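Local coordinates for protein hydrolase (Rhizobium meliloti, PDB 5HOE) that hydrolyses acetyl esters of carbohydrates as an octameric esterase of the GDSL-like (SGNH) hydrolase family, at residues R17-F22 with L100-L105; G130-C135 with P146-V151; E192-G197 with H220-K225. One frame throughout, in Å; residues are numbered along the deposited sequence.

Contact 1. Residues R17-F22 with L100-L105; sequences RSVLCF and LVIIML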
ATOM      1  N   ARG A  17       1.185  18.682  37.922  1.00 36.61           N
ATOM      2  CA  ARG A  17       1.283  18.852  36.483  1.00 33.68           C
ATOM      3  C   ARG A  17       2.180  17.788  35.884  1.00 27.97           C
ATOM      4  O   ARG A  17       3.189  17.392  36.475  1.00 27.47           O
ATOM      5  CB  ARG A  17       1.750  20.236  36.093  1.00 38.50           C
ATOM      6  CG  ARG A  17       2.884  20.790  36.921  1.00 43.59           C
ATOM      7  CD  ARG A  17       2.921  22.313  36.903  1.00 45.32           C
ATOM      8  NE  ARG A  17       1.823  22.895  36.136  1.00 47.20           N
ATOM      9  CZ  ARG A  17       1.282  24.086  36.376  1.00 47.51           C
ATOM     10  NH1 ARG A  17       0.278  24.506  35.612  1.00 47.39           N
ATOM     11  NH2 ARG A  17       1.728  24.852  37.368  1.00 50.02           N
ATOM     12  N   SER A  18       1.783  17.337  34.707  1.00 23.84           N
ATOM     13  CA  SER A  18       2.404  16.213  34.032  1.00 21.52           C
ATOM     14  C   SER A  18       3.211  16.703  32.840  1.00 18.71           C
ATOM     15  O   SER A  18       2.767  17.582  32.079  1.00 17.72           O
ATOM     16  CB  SER A  18       1.321  15.225  33.593  1.00 24.25           C
ATOM     17  OG  SER A  18       0.748  14.642  34.752  1.00 27.53           O
ATOM     18  N   VAL A  19       4.413  16.145  32.712  1.00 16.73           N
ATOM     19  CA  VAL A  19       5.360  16.529  31.682  1.00 17.74           C
ATOM     20  C   VAL A  19       5.843  15.266  30.968  1.00 16.67           C
ATOM     21  O   VAL A  19       6.465  14.395  31.590  1.00 17.96           O
ATOM     22  CB  VAL A  19       6.551  17.305  32.267  1.00 18.86           C
ATOM     23  CG1 VAL A  19       7.466  17.744  31.148  1.00 20.32           C
ATOM     24  CG2 VAL A  19       6.062  18.514  33.085  1.00 18.21           C
ATOM     25  N   LEU A  20       5.577  15.181  29.663  1.00 16.37           N
ATOM     26  CA  LEU A  20       6.006  14.062  28.836  1.00 16.76           C
ATOM     27  C   LEU A  20       7.343  14.395  28.183  1.00 15.03           C
ATOM     28  O   LEU A  20       7.474  15.425  27.520  1.00 16.83           O
ATOM     29  CB  LEU A  20       4.962  13.807  27.744  1.00 16.32           C
ATOM     30  CG  LEU A  20       5.359  12.790  26.653  1.00 18.95           C
ATOM     31  CD1 LEU A  20       5.584  11.448  27.284  1.00 21.52           C
ATOM     32  CD2 LEU A  20       4.318  12.690  25.532  1.00 20.91           C
ATOM     33  N   CYS A  21       8.326  13.510  28.350  1.00 15.35           N
ATOM     34  CA  CYS A  21       9.659  13.716  27.790  1.00 15.16           C
ATOM     35  C   CYS A  21       9.873  12.763  26.610  1.00 13.59           C
ATOM     36  O   CYS A  21      10.081  11.564  26.797  1.00 16.62           O
ATOM     37  CB  CYS A  21      10.710  13.507  28.868  1.00 15.87           C
ATOM     38  SG  CYS A  21      10.512  14.617  30.293  1.00 17.48           S
ATOM     39  N   PHE A  22       9.805  13.297  25.396  1.00 14.21           N
ATOM     40  CA  PHE A  22       9.846  12.489  24.175  1.00 12.29           C
ATOM     41  C   PHE A  22      11.207  12.629  23.489  1.00 13.77           C
ATOM     42  O   PHE A  22      11.578  13.728  23.067  1.00 15.01           O
ATOM     43  CB  PHE A  22       8.718  12.935  23.242  1.00 13.78           C
ATOM     44  CG  PHE A  22       8.419  11.965  22.112  1.00 14.62           C
ATOM     45  CD1 PHE A  22       7.927  10.688  22.378  1.00 15.40           C
ATOM     46  CD2 PHE A  22       8.580  12.335  20.784  1.00 15.76           C
ATOM     47  CE1 PHE A  22       7.643   9.809  21.347  1.00 15.49           C
ATOM     48  CE2 PHE A  22       8.291  11.450  19.763  1.00 14.58           C
ATOM     49  CZ  PHE A  22       7.806  10.197  20.054  1.00 15.84           C
ATOM     50  N   LEU A 100       2.742  19.772  29.563  1.00 17.01           N
ATOM     51  CA  LEU A 100       3.903  20.116  28.752  1.00 17.65           C
ATOM     52  C   LEU A 100       4.457  18.847  28.109  1.00 16.59           C
ATOM     53  O   LEU A 100       4.542  17.798  28.761  1.00 17.65           O
ATOM     54  CB  LEU A 100       4.992  20.745  29.628  1.00 18.13           C
ATOM     55  CG  LEU A 100       6.296  21.105  28.907  1.00 17.47           C
ATOM     56  CD1 LEU A 100       6.086  22.193  27.840  1.00 18.53           C
ATOM     57  CD2 LEU A 100       7.354  21.555  29.913  1.00 18.36           C
ATOM     58  N   VAL A 101       4.858  18.960  26.843  1.00 14.09           N
ATOM     59  CA  VAL A 101       5.602  17.925  26.142  1.00 13.30           C
ATOM     60  C   VAL A 101       6.953  18.519  25.792  1.00 13.61           C
ATOM     61  O   VAL A 101       7.016  19.581  25.167  1.00 15.81           O
ATOM     62  CB  VAL A 101       4.870  17.450  24.879  1.00 14.17           C
ATOM     63  CG1 VAL A 101       5.661  16.380  24.172  1.00 14.42           C
ATOM     64  CG2 VAL A 101       3.491  16.919  25.235  1.00 14.49           C
ATOM     65  N   ILE A 102       8.024  17.863  26.251  1.00 15.03           N
ATOM     66  CA  ILE A 102       9.398  18.232  25.921  1.00 14.87           C
ATOM     67  C   ILE A 102       9.877  17.273  24.840  1.00 14.76           C
ATOM     68  O   ILE A 102       9.807  16.052  25.022  1.00 16.94           O
ATOM     69  CB  ILE A 102      10.316  18.147  27.156  1.00 13.97           C
ATOM     70  CG1 ILE A 102       9.741  18.989  28.301  1.00 15.64           C
ATOM     71  CG2 ILE A 102      11.731  18.620  26.802  1.00 15.29           C
ATOM     72  CD1 ILE A 102      10.485  18.876  29.611  1.00 16.96           C
ATOM     73  N   ILE A 103      10.356  17.815  23.719  1.00 13.80           N
ATOM     74  CA  ILE A 103      10.782  17.019  22.572  1.00 13.04           C
ATOM     75  C   ILE A 103      12.246  17.309  22.307  1.00 13.89           C
ATOM     76  O   ILE A 103      12.596  18.434  21.929  1.00 15.17           O
ATOM     77  CB  ILE A 103       9.967  17.335  21.310  1.00 14.05           C
ATOM     78  CG1 ILE A 103       8.461  17.308  21.604  1.00 16.12           C
ATOM     79  CG2 ILE A 103      10.318  16.323  20.236  1.00 14.98           C
ATOM     80  CD1 ILE A 103       7.584  17.680  20.410  1.00 18.45           C
ATOM     81  N   MET A 104      13.103  16.297  22.471  1.00 14.23           N
ATOM     82  CA  MET A 104      14.517  16.419  22.126  1.00 16.02           C
ATOM     83  C   MET A 104      14.829  15.316  21.111  1.00 14.33           C
ATOM     84  O   MET A 104      15.069  14.165  21.486  1.00 15.41           O
ATOM     85  CB  MET A 104      15.446  16.352  23.343  1.00 17.93           C
ATOM     86  CG  MET A 104      16.907  16.665  22.939  1.00 19.59           C
ATOM     87  SD  MET A 104      18.107  16.966  24.271  1.00 23.27           S
ATOM     88  CE  MET A 104      17.830  15.448  25.125  1.00 18.01           C
ATOM     89  N   LEU A 105      14.798  15.669  19.825  1.00 13.47           N
ATOM     90  CA  LEU A 105      15.049  14.728  18.736  1.00 13.14           C
ATOM     91  C   LEU A 105      15.737  15.485  17.615  1.00 13.49           C
ATOM     92  O   LEU A 105      15.693  16.718  17.559  1.00 14.59           O
ATOM     93  CB  LEU A 105      13.727  14.156  18.203  1.00 14.44           C
ATOM     94  CG  LEU A 105      13.013  13.133  19.065  1.00 13.67           C
ATOM     95  CD1 LEU A 105      11.597  12.805  18.560  1.00 13.43           C
ATOM     96  CD2 LEU A 105      13.871  11.895  19.182  1.00 12.67           C
TER
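Two neighbouring strands of a parallel beta sheet, the core of the SGNH hydrolase fold, pair in register from Val19 beside Leu100 to Phe22 beside Ile103. Backbone hydrogen bonds alternate in the parallel manner, Leu20 bonding to both residues flanking Val101. Leu20 N gives to Leu100 O at 3.0 Å, and Leu20 O receives Ile102 N at 2.8 Å, nearly along its C=O axis. Phe22 repeats the pattern: its N reaches Ile102 O at 2.8 Å, almost straight (171° at the hydrogen), while its O accepts Met104 N. The bond from Leu100 N to Ser18 O is weak, but Asp99 OD1 secures Ser18 N. Val19 turns its backbone bonds to His61 and Ile63 of strand 60-66, so both strand edges are bonded. Apolar side chains, several beta-branched, suit these buried faces, since backbone polar groups bond within the sheet. Val19 CG1, anti to its backbone N, meets Ile102 CD1 at 3.6 Å on the face where Cys21 and Ile102 pack against helix 48-56. Leu20, Val101, Phe22 and Ile103 line the other face, where helix 118-133 covers Val101 and Ile103. Leu105 O accepts a hydrogen bond from Tyr182 OH, and Leu105 CD1 lies 3.8 Å from Phe22 CE2.

Contact 2. Residues G130-C135 with P146-V151; sequences GQVLTC and PKVLVV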
ATOM      1  N   GLY A 130       3.233  20.006  15.852  1.00 15.28           N
ATOM      2  CA  GLY A 130       1.849  20.036  15.413  1.00 14.20           C
ATOM      3  C   GLY A 130       1.007  18.917  16.002  1.00 14.52           C
ATOM      4  O   GLY A 130      -0.173  19.111  16.289  1.00 17.59           O
ATOM      5  N   GLN A 131       1.587  17.720  16.159  1.00 14.14           N
ATOM      6  CA  GLN A 131       0.847  16.614  16.762  1.00 14.26           C
ATOM      7  C   GLN A 131       0.481  16.927  18.207  1.00 15.19           C
ATOM      8  O   GLN A 131      -0.592  16.543  18.673  1.00 16.25           O
ATOM      9  CB  GLN A 131       1.666  15.318  16.691  1.00 14.40           C
ATOM     10  CG  GLN A 131       1.737  14.732  15.303  1.00 13.53           C
ATOM     11  CD  GLN A 131       2.656  13.557  15.177  1.00 13.94           C
ATOM     12  OE1 GLN A 131       3.569  13.378  15.976  1.00 15.35           O
ATOM     13  NE2 GLN A 131       2.427  12.746  14.149  1.00 14.50           N
ATOM     14  N   VAL A 132       1.357  17.619  18.933  1.00 15.01           N
ATOM     15  CA  VAL A 132       1.001  18.025  20.291  1.00 16.16           C
ATOM     16  C   VAL A 132      -0.077  19.100  20.266  1.00 17.14           C
ATOM     17  O   VAL A 132      -1.068  19.033  21.003  1.00 18.30           O
ATOM     18  CB  VAL A 132       2.241  18.487  21.078  1.00 15.60           C
ATOM     19  CG1 VAL A 132       1.836  18.854  22.475  1.00 16.70           C
ATOM     20  CG2 VAL A 132       3.304  17.414  21.094  1.00 15.07           C
ATOM     21  N   LEU A 133       0.102  20.117  19.429  1.00 17.30           N
ATOM     22  CA  LEU A 133      -0.825  21.240  19.439  1.00 18.17           C
ATOM     23  C   LEU A 133      -2.232  20.848  19.007  1.00 19.36           C
ATOM     24  O   LEU A 133      -3.192  21.549  19.367  1.00 19.78           O
ATOM     25  CB  LEU A 133      -0.300  22.349  18.540  1.00 19.80           C
ATOM     26  CG  LEU A 133       1.023  22.964  19.006  1.00 21.50           C
ATOM     27  CD1 LEU A 133       1.486  24.020  18.021  1.00 21.67           C
ATOM     28  CD2 LEU A 133       0.895  23.562  20.404  1.00 21.95           C
ATOM     29  N   THR A 134      -2.384  19.755  18.261  1.00 21.71           N
ATOM     30  CA  THR A 134      -3.695  19.338  17.785  1.00 22.55           C
ATOM     31  C   THR A 134      -4.273  18.177  18.583  1.00 22.92           C
ATOM     32  O   THR A 134      -5.306  17.631  18.178  1.00 25.70           O
ATOM     33  CB  THR A 134      -3.659  18.980  16.296  1.00 24.73           C
ATOM     34  OG1 THR A 134      -2.810  17.844  16.082  1.00 24.93           O
ATOM     35  CG2 THR A 134      -3.154  20.157  15.464  1.00 25.57           C
ATOM     36  N   CYS A 135      -3.654  17.797  19.710  1.00 21.53           N
ATOM     37  CA  CYS A 135      -4.024  16.567  20.406  1.00 22.82           C
ATOM     38  C   CYS A 135      -5.138  16.740  21.434  1.00 23.97           C
ATOM     39  O   CYS A 135      -5.495  15.759  22.099  1.00 25.05           O
ATOM     40  CB  CYS A 135      -2.796  15.926  21.076  1.00 21.86           C
ATOM     41  SG  CYS A 135      -2.317  16.605  22.693  1.00 22.94           S
ATOM     42  N   PRO A 146      -1.426  20.337  25.478  1.00 20.58           N
ATOM     43  CA  PRO A 146      -0.270  20.751  26.278  1.00 20.08           C
ATOM     44  C   PRO A 146       0.499  21.872  25.606  1.00 18.76           C
ATOM     45  O   PRO A 146       0.391  22.097  24.400  1.00 18.21           O
ATOM     46  CB  PRO A 146       0.612  19.490  26.296  1.00 20.26           C
ATOM     47  CG  PRO A 146      -0.166  18.408  25.676  1.00 22.23           C
ATOM     48  CD  PRO A 146      -1.218  19.022  24.851  1.00 20.90           C
ATOM     49  N   LYS A 147       1.325  22.547  26.405  1.00 17.34           N
ATOM     50  CA  LYS A 147       2.388  23.376  25.856  1.00 17.77           C
ATOM     51  C   LYS A 147       3.514  22.484  25.322  1.00 16.27           C
ATOM     52  O   LYS A 147       3.575  21.272  25.594  1.00 17.71           O
ATOM     53  CB  LYS A 147       2.920  24.330  26.930  1.00 18.28           C
ATOM     54  CG  LYS A 147       1.895  25.373  27.381  1.00 23.64           C
ATOM     55  CD  LYS A 147       2.426  26.245  28.497  1.00 28.71           C
ATOM     56  CE  LYS A 147       1.538  27.480  28.711  1.00 33.58           C
ATOM     57  NZ  LYS A 147       0.119  27.099  28.936  1.00 38.24           N
ATOM     58  N   VAL A 148       4.425  23.092  24.556  1.00 16.28           N
ATOM     59  CA  VAL A 148       5.513  22.371  23.898  1.00 15.99           C
ATOM     60  C   VAL A 148       6.829  23.076  24.207  1.00 16.18           C
ATOM     61  O   VAL A 148       6.938  24.301  24.062  1.00 16.71           O
ATOM     62  CB  VAL A 148       5.319  22.277  22.368  1.00 16.59           C
ATOM     63  CG1 VAL A 148       6.487  21.532  21.724  1.00 20.32           C
ATOM     64  CG2 VAL A 148       4.024  21.566  22.044  1.00 17.95           C
ATOM     65  N   LEU A 149       7.839  22.300  24.603  1.00 15.35           N
ATOM     66  CA  LEU A 149       9.208  22.795  24.692  1.00 14.91           C
ATOM     67  C   LEU A 149      10.044  22.016  23.682  1.00 14.59           C
ATOM     68  O   LEU A 149      10.264  20.813  23.852  1.00 15.24           O
ATOM     69  CB  LEU A 149       9.756  22.648  26.104  1.00 15.20           C
ATOM     70  CG  LEU A 149      11.230  23.017  26.287  1.00 16.75           C
ATOM     71  CD1 LEU A 149      11.521  24.484  25.926  1.00 17.63           C
ATOM     72  CD2 LEU A 149      11.668  22.705  27.712  1.00 16.66           C
ATOM     73  N   VAL A 150      10.490  22.705  22.629  1.00 15.43           N
ATOM     74  CA  VAL A 150      11.401  22.135  21.639  1.00 15.56           C
ATOM     75  C   VAL A 150      12.819  22.256  22.182  1.00 14.97           C
ATOM     76  O   VAL A 150      13.250  23.348  22.568  1.00 16.36           O
ATOM     77  CB  VAL A 150      11.270  22.884  20.299  1.00 16.49           C
ATOM     78  CG1 VAL A 150      12.323  22.416  19.301  1.00 16.04           C
ATOM     79  CG2 VAL A 150       9.861  22.705  19.722  1.00 16.15           C
ATOM     80  N   VAL A 151      13.563  21.156  22.198  1.00 15.64           N
ATOM     81  CA  VAL A 151      14.948  21.151  22.664  1.00 15.69           C
ATOM     82  C   VAL A 151      15.840  20.761  21.507  1.00 14.27           C
ATOM     83  O   VAL A 151      15.734  19.643  20.980  1.00 16.80           O
ATOM     84  CB  VAL A 151      15.154  20.191  23.848  1.00 17.11           C
ATOM     85  CG1 VAL A 151      16.603  20.205  24.347  1.00 18.37           C
ATOM     86  CG2 VAL A 151      14.203  20.566  24.977  1.00 15.86           C
TER
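The C-terminal end of helix 118-133 rests here on the start of strand 147-152, within the beta-alpha-beta unit that links this strand to its parallel neighbour 100-104. Val132 is central. Its CG1, anti to the backbone N, lies 3.5 Å from Val148 CG2 and 3.8 Å from Pro146 CG, so one methyl touches the strand and the proline just before it. Leu133 CD2 lies 4.1 Å from Val148 CG2, the two side chains crossing at about a right angle. The compact branched valines allow helix and strand to come close. Pro146 offers its ring to two partners, since Cys135 SG touches its CD at 3.4 Å; a chi1 of 82° tucks that sulphur over its own backbone, toward the ring. At Pro146 an alanine would lack CG and CD, and would probably lose the Val132 and Cys135 contacts and loosen the seat of the helix end. Farther out, Leu92 of helix 84-95 backs Val132 and Cys135, Val101 also touches Val132, and Val191 packs on Leu133 and Val148. The helix terminus is held by Gly130 O, which accepts both Thr134 N and, from above the carbonyl plane, Thr134 OG1 at 2.9 Å.

Contact 3. Residues E192-G197 with H220-K225; sequences EFFAAG and HAIADK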
ATOM      1  N   GLU A 192       7.715  26.948  23.042  1.00 16.99           N
ATOM      2  CA  GLU A 192       8.920  27.279  23.797  1.00 17.59           C
ATOM      3  C   GLU A 192      10.133  26.579  23.197  1.00 16.83           C
ATOM      4  O   GLU A 192      10.003  25.580  22.498  1.00 16.34           O
ATOM      5  CB  GLU A 192       8.762  26.869  25.260  1.00 18.34           C
ATOM      6  CG  GLU A 192       7.506  27.429  25.950  1.00 22.44           C
ATOM      7  CD  GLU A 192       7.514  28.937  26.091  1.00 26.96           C
ATOM      8  OE1 GLU A 192       8.595  29.527  26.313  1.00 27.61           O
ATOM      9  OE2 GLU A 192       6.428  29.544  25.993  1.00 30.55           O
ATOM     10  N   PHE A 193      11.323  27.123  23.481  1.00 16.86           N
ATOM     11  CA  PHE A 193      12.566  26.625  22.905  1.00 16.02           C
ATOM     12  C   PHE A 193      13.711  26.644  23.914  1.00 16.73           C
ATOM     13  O   PHE A 193      13.850  27.594  24.698  1.00 18.96           O
ATOM     14  CB  PHE A 193      13.015  27.452  21.694  1.00 17.85           C
ATOM     15  CG  PHE A 193      14.365  27.050  21.170  1.00 17.55           C
ATOM     16  CD1 PHE A 193      14.542  25.826  20.541  1.00 18.46           C
ATOM     17  CD2 PHE A 193      15.463  27.884  21.314  1.00 17.93           C
ATOM     18  CE1 PHE A 193      15.778  25.432  20.072  1.00 18.51           C
ATOM     19  CE2 PHE A 193      16.708  27.494  20.843  1.00 17.74           C
ATOM     20  CZ  PHE A 193      16.860  26.268  20.200  1.00 17.88           C
ATOM     21  N   PHE A 194      14.554  25.603  23.857  1.00 16.44           N
ATOM     22  CA  PHE A 194      15.766  25.511  24.676  1.00 16.86           C
ATOM     23  C   PHE A 194      16.879  24.860  23.873  1.00 16.72           C
ATOM     24  O   PHE A 194      16.693  23.769  23.330  1.00 17.02           O
ATOM     25  CB  PHE A 194      15.528  24.716  25.967  1.00 18.99           C
ATOM     26  CG  PHE A 194      16.771  24.540  26.786  1.00 20.05           C
ATOM     27  CD1 PHE A 194      17.382  25.639  27.373  1.00 23.16           C
ATOM     28  CD2 PHE A 194      17.367  23.294  26.940  1.00 20.01           C
ATOM     29  CE1 PHE A 194      18.541  25.487  28.116  1.00 25.65           C
ATOM     30  CE2 PHE A 194      18.517  23.154  27.677  1.00 21.16           C
ATOM     31  CZ  PHE A 194      19.104  24.246  28.259  1.00 23.93           C
ATOM     32  N   ALA A 195      18.026  25.534  23.774  1.00 17.79           N
ATOM     33  CA  ALA A 195      19.189  24.982  23.081  1.00 17.53           C
ATOM     34  C   ALA A 195      20.062  24.220  24.078  1.00 17.79           C
ATOM     35  O   ALA A 195      20.741  24.817  24.916  1.00 17.88           O
ATOM     36  CB  ALA A 195      19.991  26.086  22.404  1.00 18.73           C
ATOM     37  N   ALA A 196      20.046  22.890  24.003  1.00 18.82           N
ATOM     38  CA  ALA A 196      20.875  22.129  24.933  1.00 19.38           C
ATOM     39  C   ALA A 196      22.345  22.522  24.813  1.00 19.61           C
ATOM     40  O   ALA A 196      23.066  22.541  25.819  1.00 19.42           O
ATOM     41  CB  ALA A 196      20.682  20.628  24.709  1.00 19.31           C
ATOM     42  N   GLY A 197      22.806  22.852  23.605  1.00 20.19           N
ATOM     43  CA  GLY A 197      24.198  23.208  23.383  1.00 20.52           C
ATOM     44  C   GLY A 197      24.635  24.514  24.022  1.00 22.66           C
ATOM     45  O   GLY A 197      25.840  24.787  24.050  1.00 26.53           O
ATOM     46  N   HIS A 220      18.784  19.848  35.109  1.00 21.35           N
ATOM     47  CA  HIS A 220      18.587  21.037  35.931  1.00 22.84           C
ATOM     48  C   HIS A 220      18.229  22.245  35.076  1.00 21.62           C
ATOM     49  O   HIS A 220      17.312  23.009  35.420  1.00 23.14           O
ATOM     50  CB  HIS A 220      19.825  21.299  36.771  1.00 24.42           C
ATOM     51  CG  HIS A 220      20.059  20.262  37.822  1.00 26.40           C
ATOM     52  ND1 HIS A 220      21.204  20.223  38.584  1.00 27.89           N
ATOM     53  CD2 HIS A 220      19.304  19.211  38.222  1.00 26.82           C
ATOM     54  CE1 HIS A 220      21.138  19.204  39.423  1.00 26.11           C
ATOM     55  NE2 HIS A 220      19.998  18.571  39.221  1.00 26.29           N
ATOM     56  N   ALA A 221      18.904  22.416  33.932  1.00 20.47           N
ATOM     57  CA  ALA A 221      18.630  23.581  33.099  1.00 20.56           C
ATOM     58  C   ALA A 221      17.252  23.493  32.458  1.00 19.75           C
ATOM     59  O   ALA A 221      16.567  24.518  32.304  1.00 22.27           O
ATOM     60  CB  ALA A 221      19.720  23.752  32.049  1.00 22.15           C
ATOM     61  N   ILE A 222      16.822  22.283  32.085  1.00 19.08           N
ATOM     62  CA  ILE A 222      15.485  22.138  31.524  1.00 18.55           C
ATOM     63  C   ILE A 222      14.426  22.388  32.591  1.00 19.21           C
ATOM     64  O   ILE A 222      13.391  23.004  32.316  1.00 18.97           O
ATOM     65  CB  ILE A 222      15.333  20.770  30.828  1.00 17.67           C
ATOM     66  CG1 ILE A 222      16.285  20.686  29.614  1.00 18.31           C
ATOM     67  CG2 ILE A 222      13.900  20.555  30.399  1.00 18.47           C
ATOM     68  CD1 ILE A 222      16.284  19.376  28.862  1.00 18.00           C
ATOM     69  N   ALA A 223      14.678  21.943  33.824  1.00 20.00           N
ATOM     70  CA  ALA A 223      13.757  22.214  34.923  1.00 21.49           C
ATOM     71  C   ALA A 223      13.571  23.711  35.123  1.00 22.78           C
ATOM     72  O   ALA A 223      12.456  24.174  35.379  1.00 23.88           O
ATOM     73  CB  ALA A 223      14.298  21.597  36.212  1.00 21.60           C
ATOM     74  N   ASP A 224      14.652  24.489  35.025  1.00 24.49           N
ATOM     75  CA  ASP A 224      14.498  25.937  35.170  1.00 26.23           C
ATOM     76  C   ASP A 224      13.554  26.483  34.114  1.00 24.96           C
ATOM     77  O   ASP A 224      12.684  27.321  34.402  1.00 26.38           O
ATOM     78  CB  ASP A 224      15.855  26.631  35.042  1.00 31.12           C
ATOM     79  CG  ASP A 224      16.793  26.291  36.166  1.00 35.40           C
ATOM     80  OD1 ASP A 224      16.318  25.757  37.186  1.00 35.52           O
ATOM     81  OD2 ASP A 224      18.007  26.559  36.026  1.00 40.55           O
ATOM     82  N   LYS A 225      13.723  26.018  32.878  1.00 23.15           N
ATOM     83  CA  LYS A 225      12.846  26.414  31.788  1.00 23.08           C
ATOM     84  C   LYS A 225      11.401  26.026  32.076  1.00 22.06           C
ATOM     85  O   LYS A 225      10.480  26.822  31.849  1.00 23.82           O
ATOM     86  CB  LYS A 225      13.336  25.740  30.511  1.00 26.18           C
ATOM     87  CG  LYS A 225      12.699  26.257  29.275  1.00 28.39           C
ATOM     88  CD  LYS A 225      13.355  27.523  28.801  1.00 29.02           C
ATOM     89  CE  LYS A 225      12.547  28.077  27.662  1.00 28.32           C
ATOM     90  NZ  LYS A 225      13.106  29.343  27.187  1.00 26.85           N
TER
HETATM   91  O   HOH W   1      11.241  29.606  25.131  1.00 21.47           O
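Phe194 makes the close part of this meeting between strand 192-195 and helix 212-229. Its CG is anti to the backbone N (chi1 177°), which carries the ring toward the helix. There CZ lies 3.9 Å from Ala221 CB, and CE2 lies equally far from Ile222 CG1, the isoleucine side chain crossing the phenylalanine at about a right angle. A small alanine leaves space for the tip of the ring, while the longer isoleucine meets CD2 and CE2 through its CG1. Leu149 and Leu218 add further apolar neighbours to Phe194. Toward the other end the contact becomes looser and polar. Lys225, whose chain bends at chi2 (82°), extends NZ to Phe193 O, a bond of 3.1 Å lying in the carbonyl plane. One water ties the remaining groups together: it accepts from Lys225 NZ at 2.8 Å and from Phe193 N, and donates to Glu192 OE1. Glu192 and Lys225 do not form a salt bridge, OE1 and NZ being 4.6 Å apart, although their opposite charges would probably still attract. A long flexible lysine suits this partly exposed margin. Phe193 points to the other side of the sheet and packs on helix 171-189. With helices on both faces, and residues 220-225 of helix 212-229 running nearly antiparallel to strand 192-195 (158°), this is the layering of the three-layer alpha/beta/alpha sandwich of SGNH hydrolases.

Overall arrangement
The three contacts share one five-stranded parallel sheet, with strand order 60-66, 17-23, 100-104, 147-152, 192-195. Contacts 1 and 2 have centres about 9 Å apart and are joined through neighbouring strands 100-104 and 147-152, where Leu149 N probably bonds to Val101 O at 2.9 Å. Contacts 2 and 3 lie about 16 Å apart between centres, yet Phe194 N and Val150 O, 2.9 Å apart, probably hydrogen-bond across their strands. Contacts 1 and 3, centres about 12 Å apart, touch where Ile102 CD1 packs on Ile222 CG2. Strand 17-23 leads directly to Ser25, probably the nucleophile of a Ser-His-Asp triad with His209 and Asp206, which shortly precede the helix of contact 3.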